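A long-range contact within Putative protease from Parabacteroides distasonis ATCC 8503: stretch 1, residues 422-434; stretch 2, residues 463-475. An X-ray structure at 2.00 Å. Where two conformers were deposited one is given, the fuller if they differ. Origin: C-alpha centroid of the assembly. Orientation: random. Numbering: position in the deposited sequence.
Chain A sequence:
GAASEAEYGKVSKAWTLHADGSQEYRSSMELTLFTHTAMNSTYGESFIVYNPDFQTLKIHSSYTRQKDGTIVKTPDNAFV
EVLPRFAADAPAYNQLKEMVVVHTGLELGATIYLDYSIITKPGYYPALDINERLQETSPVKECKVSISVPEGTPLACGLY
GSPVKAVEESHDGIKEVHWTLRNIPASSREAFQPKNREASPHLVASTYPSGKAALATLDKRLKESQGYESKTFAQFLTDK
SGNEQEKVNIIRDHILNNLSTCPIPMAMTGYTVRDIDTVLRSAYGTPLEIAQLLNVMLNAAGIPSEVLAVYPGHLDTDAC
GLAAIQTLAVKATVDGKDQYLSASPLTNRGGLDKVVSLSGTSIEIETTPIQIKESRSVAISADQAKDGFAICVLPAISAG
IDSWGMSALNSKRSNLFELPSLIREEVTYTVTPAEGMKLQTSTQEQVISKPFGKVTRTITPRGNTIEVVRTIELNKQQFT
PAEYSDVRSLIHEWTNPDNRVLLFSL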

# COMPACT_ATOMS: atom_id res chain seq x y z
N LEU A 422 -14.84 -6.28 2.38
CA LEU A 422 -16.03 -7.11 2.43
C LEU A 422 -16.74 -6.91 1.09
O LEU A 422 -16.51 -5.89 0.40
CB LEU A 422 -16.95 -6.74 3.57
CG LEU A 422 -16.30 -6.79 4.95
CD1 LEU A 422 -17.36 -6.43 6.02
CD2 LEU A 422 -15.67 -8.14 5.22
N ILE A 423 -17.58 -7.87 0.70
CA ILE A 423 -18.20 -7.76 -0.60
C ILE A 423 -19.51 -8.54 -0.63
O ILE A 423 -19.71 -9.54 0.12
CB ILE A 423 -17.23 -8.28 -1.71
CG1 ILE A 423 -17.67 -7.77 -3.08
CG2 ILE A 423 -17.11 -9.83 -1.64
CD1 ILE A 423 -16.53 -7.37 -4.00
N ARG A 424 -20.39 -8.04 -1.48
CA ARG A 424 -21.65 -8.70 -1.80
C ARG A 424 -21.87 -8.56 -3.28
O ARG A 424 -21.90 -7.42 -3.81
CB ARG A 424 -22.82 -8.06 -1.06
CG ARG A 424 -22.68 -7.99 0.44
CD ARG A 424 -23.82 -7.17 1.05
NE ARG A 424 -25.04 -7.93 1.35
CZ ARG A 424 -26.03 -8.09 0.49
NH1 ARG A 424 -25.93 -7.57 -0.73
NH2 ARG A 424 -27.12 -8.77 0.84
N GLU A 425 -22.02 -9.69 -3.97
CA GLU A 425 -22.22 -9.66 -5.42
C GLU A 425 -23.43 -10.47 -5.85
O GLU A 425 -23.70 -11.54 -5.30
CB GLU A 425 -21.00 -10.17 -6.17
CG GLU A 425 -19.70 -9.75 -5.60
CD GLU A 425 -18.53 -9.98 -6.51
OE1 GLU A 425 -18.71 -10.48 -7.66
OE2 GLU A 425 -17.41 -9.64 -6.07
N GLU A 426 -24.16 -9.94 -6.83
CA GLU A 426 -25.22 -10.68 -7.47
C GLU A 426 -25.08 -10.55 -8.97
O GLU A 426 -24.99 -9.43 -9.49
CB GLU A 426 -26.57 -10.15 -7.05
CG GLU A 426 -27.71 -10.80 -7.81
CD GLU A 426 -29.04 -10.15 -7.50
OE1 GLU A 426 -29.19 -8.94 -7.79
OE2 GLU A 426 -29.91 -10.85 -6.95
N VAL A 427 -25.04 -11.69 -9.67
CA VAL A 427 -24.96 -11.69 -11.12
C VAL A 427 -26.14 -12.49 -11.66
O VAL A 427 -26.32 -13.66 -11.29
CB VAL A 427 -23.63 -12.29 -11.64
CG1 VAL A 427 -23.56 -12.18 -13.19
CG2 VAL A 427 -22.43 -11.59 -10.99
N THR A 428 -26.94 -11.86 -12.53
CA THR A 428 -28.12 -12.47 -13.12
C THR A 428 -27.90 -12.73 -14.59
O THR A 428 -27.68 -11.79 -15.36
CB THR A 428 -29.33 -11.59 -12.93
OG1 THR A 428 -29.57 -11.45 -11.53
CG2 THR A 428 -30.58 -12.20 -13.61
N TYR A 429 -27.97 -13.99 -15.00
CA TYR A 429 -27.79 -14.35 -16.41
C TYR A 429 -29.17 -14.66 -16.99
O TYR A 429 -29.95 -15.36 -16.38
CB TYR A 429 -26.90 -15.57 -16.57
CG TYR A 429 -25.50 -15.42 -16.07
CD1 TYR A 429 -25.17 -15.71 -14.75
CD2 TYR A 429 -24.50 -14.97 -16.90
CE1 TYR A 429 -23.88 -15.55 -14.28
CE2 TYR A 429 -23.20 -14.81 -16.45
CZ TYR A 429 -22.89 -15.11 -15.13
OH TYR A 429 -21.60 -14.94 -14.69
N THR A 430 -29.48 -14.10 -18.16
CA THR A 430 -30.69 -14.51 -18.85
C THR A 430 -30.22 -15.28 -20.08
O THR A 430 -29.52 -14.75 -20.96
CB THR A 430 -31.60 -13.33 -19.22
OG1 THR A 430 -32.01 -12.66 -18.03
CG2 THR A 430 -32.85 -13.84 -19.95
N VAL A 431 -30.56 -16.57 -20.08
CA VAL A 431 -30.07 -17.47 -21.08
C VAL A 431 -31.23 -17.84 -22.01
O VAL A 431 -32.27 -18.32 -21.55
CB VAL A 431 -29.49 -18.75 -20.44
CG1 VAL A 431 -29.02 -19.68 -21.52
CG2 VAL A 431 -28.36 -18.39 -19.48
N THR A 432 -31.05 -17.61 -23.31
CA THR A 432 -32.04 -18.03 -24.30
C THR A 432 -31.45 -19.15 -25.18
O THR A 432 -30.70 -18.90 -26.11
CB THR A 432 -32.53 -16.87 -25.15
OG1 THR A 432 -33.08 -15.86 -24.30
CG2 THR A 432 -33.64 -17.36 -26.13
N PRO A 433 -31.78 -20.41 -24.85
CA PRO A 433 -31.32 -21.51 -25.71
C PRO A 433 -32.12 -21.62 -27.02
O PRO A 433 -33.29 -21.21 -27.07
CB PRO A 433 -31.58 -22.75 -24.85
CG PRO A 433 -32.70 -22.34 -23.92
CD PRO A 433 -32.62 -20.86 -23.73
N ALA A 434 -31.49 -22.19 -28.04
CA ALA A 434 -32.16 -22.51 -29.32
C ALA A 434 -33.36 -23.43 -29.12
O ALA A 434 -33.42 -24.18 -28.14
CB ALA A 434 -31.18 -23.17 -30.28
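Stretch 2 463-475: GNTIEVVRTIELN

Stretch 2 is an extended strand from Thr465 to Leu474, its phi/psi values all in the beta region, and it runs antiparallel to strand Ile423-Pro433: the N-to-C directions differ by 155°, and the axes approach to 4.5 Å. The register follows from the hydrogen bonds, which come in reciprocal pairs at every second residue, joining Ile423 to Leu474, Glu425 to Ile472, Val427 to Arg470, Tyr429 to Val468 and Val431 to Ile466. Tyr429 has the largest covered area, 75 Å². Tyr429 N donates to Val468 O at 2.8 Å and 177°, nearly straight, and Val468 N returns a bond to Tyr429 O at 2.9 Å. Tyr429 CB lies 4.1 Å from Val468 CB; the side chain is in the m rotamer (chi1 -62°), and Tyr429 CE1 lies 3.9 Å from Arg470 CD. One water closes this pairing, donating to Tyr429 OH (2.8 Å) and accepting from Arg470 NH1 (3.0 Å). Ile472, covered over 63 Å², sits against Glu425: Glu425 N to Ile472 O is 2.8 Å, and Glu425 CG packs 3.7 Å from Ile472 CG2. These side chains share one buried face with Val431 and Ile466. On the other face, Thr428 OG1 lies 3.9 Å from Val469 CG2, and the alternate pairs have no backbone hydrogen bond between them; their CA atoms come close, 4.5 Å between Thr428 CA and Val469 CA.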

# COMPACT_ATOMS: atom_id res chain seq x y z
N GLY A 463 -40.31 -19.33 -19.44
CA GLY A 463 -40.69 -19.31 -20.84
C GLY A 463 -39.63 -20.05 -21.62
O GLY A 463 -39.25 -21.15 -21.25
N ASN A 464 -39.15 -19.46 -22.70
CA ASN A 464 -38.00 -20.00 -23.40
C ASN A 464 -36.70 -19.30 -23.02
O ASN A 464 -35.78 -19.20 -23.85
CB ASN A 464 -38.23 -19.91 -24.90
CG ASN A 464 -38.55 -18.53 -25.34
OD1 ASN A 464 -38.19 -17.55 -24.68
ND2 ASN A 464 -39.28 -18.42 -26.45
N THR A 465 -36.63 -18.77 -21.80
CA THR A 465 -35.35 -18.36 -21.22
C THR A 465 -35.10 -19.15 -19.95
O THR A 465 -36.01 -19.73 -19.34
CB THR A 465 -35.30 -16.86 -20.85
OG1 THR A 465 -36.21 -16.63 -19.76
CG2 THR A 465 -35.66 -15.96 -22.04
N ILE A 466 -33.84 -19.15 -19.53
CA ILE A 466 -33.48 -19.66 -18.22
C ILE A 466 -32.72 -18.55 -17.51
O ILE A 466 -31.78 -17.96 -18.07
CB ILE A 466 -32.58 -20.88 -18.32
CG1 ILE A 466 -33.29 -22.00 -19.09
CG2 ILE A 466 -32.10 -21.33 -16.92
CD1 ILE A 466 -32.29 -22.97 -19.75
N GLU A 467 -33.15 -18.26 -16.28
CA GLU A 467 -32.51 -17.28 -15.46
C GLU A 467 -31.59 -17.94 -14.46
O GLU A 467 -32.04 -18.75 -13.65
CB GLU A 467 -33.55 -16.48 -14.70
CG GLU A 467 -32.92 -15.41 -13.82
CD GLU A 467 -33.88 -14.89 -12.78
OE1 GLU A 467 -34.47 -15.73 -12.02
OE2 GLU A 467 -34.00 -13.65 -12.69
N VAL A 468 -30.32 -17.56 -14.48
CA VAL A 468 -29.38 -18.07 -13.51
C VAL A 468 -28.95 -16.94 -12.61
O VAL A 468 -28.40 -15.96 -13.11
CB VAL A 468 -28.16 -18.69 -14.21
CG1 VAL A 468 -27.18 -19.26 -13.16
CG2 VAL A 468 -28.60 -19.76 -15.19
N VAL A 469 -29.16 -17.05 -11.29
CA VAL A 469 -28.67 -16.00 -10.36
C VAL A 469 -27.54 -16.56 -9.48
O VAL A 469 -27.71 -17.56 -8.79
CB VAL A 469 -29.80 -15.41 -9.48
CG1 VAL A 469 -29.27 -14.30 -8.56
CG2 VAL A 469 -30.97 -14.91 -10.34
N ARG A 470 -26.38 -15.93 -9.54
CA ARG A 470 -25.27 -16.27 -8.65
C ARG A 470 -25.06 -15.15 -7.65
O ARG A 470 -25.01 -13.99 -8.05
CB ARG A 470 -23.98 -16.48 -9.45
CG ARG A 470 -24.10 -17.48 -10.61
CD ARG A 470 -22.74 -17.72 -11.21
NE ARG A 470 -21.97 -18.55 -10.29
CZ ARG A 470 -20.67 -18.42 -10.05
NH1 ARG A 470 -19.96 -17.46 -10.62
NH2 ARG A 470 -20.09 -19.26 -9.22
N THR A 471 -24.95 -15.49 -6.36
CA THR A 471 -24.64 -14.55 -5.30
C THR A 471 -23.44 -15.01 -4.45
O THR A 471 -23.20 -16.23 -4.26
CB THR A 471 -25.84 -14.34 -4.35
OG1 THR A 471 -26.00 -15.48 -3.50
CG2 THR A 471 -27.14 -14.13 -5.15
N ILE A 472 -22.66 -14.03 -3.96
CA ILE A 472 -21.64 -14.27 -2.95
C ILE A 472 -21.64 -13.15 -1.94
O ILE A 472 -21.80 -12.00 -2.33
CB ILE A 472 -20.24 -14.48 -3.55
CG1 ILE A 472 -19.19 -14.72 -2.43
CG2 ILE A 472 -19.82 -13.32 -4.52
CD1 ILE A 472 -17.85 -15.21 -2.94
N GLU A 473 -21.51 -13.47 -0.65
CA GLU A 473 -21.24 -12.46 0.36
C GLU A 473 -20.07 -12.93 1.20
O GLU A 473 -20.00 -14.11 1.57
CB GLU A 473 -22.45 -12.17 1.23
CG GLU A 473 -22.93 -13.38 2.00
CD GLU A 473 -24.15 -13.09 2.87
OE1 GLU A 473 -25.06 -12.34 2.43
OE2 GLU A 473 -24.19 -13.64 4.00
N LEU A 474 -19.13 -12.03 1.44
CA LEU A 474 -18.04 -12.31 2.33
C LEU A 474 -18.09 -11.23 3.41
O LEU A 474 -18.05 -10.02 3.12
CB LEU A 474 -16.71 -12.34 1.56
CG LEU A 474 -16.50 -13.40 0.49
CD1 LEU A 474 -15.11 -13.22 -0.21
CD2 LEU A 474 -16.62 -14.84 1.03
N ASN A 475 -18.22 -11.67 4.66
CA ASN A 475 -18.54 -10.78 5.79
C ASN A 475 -17.44 -10.62 6.84
O ASN A 475 -17.67 -10.07 7.88
CB ASN A 475 -19.79 -11.28 6.48
CG ASN A 475 -20.96 -11.43 5.53
OD1 ASN A 475 -21.26 -10.52 4.73
ND2 ASN A 475 -21.65 -12.58 5.61
O HOH W 1 -20.66 -14.95 -12.01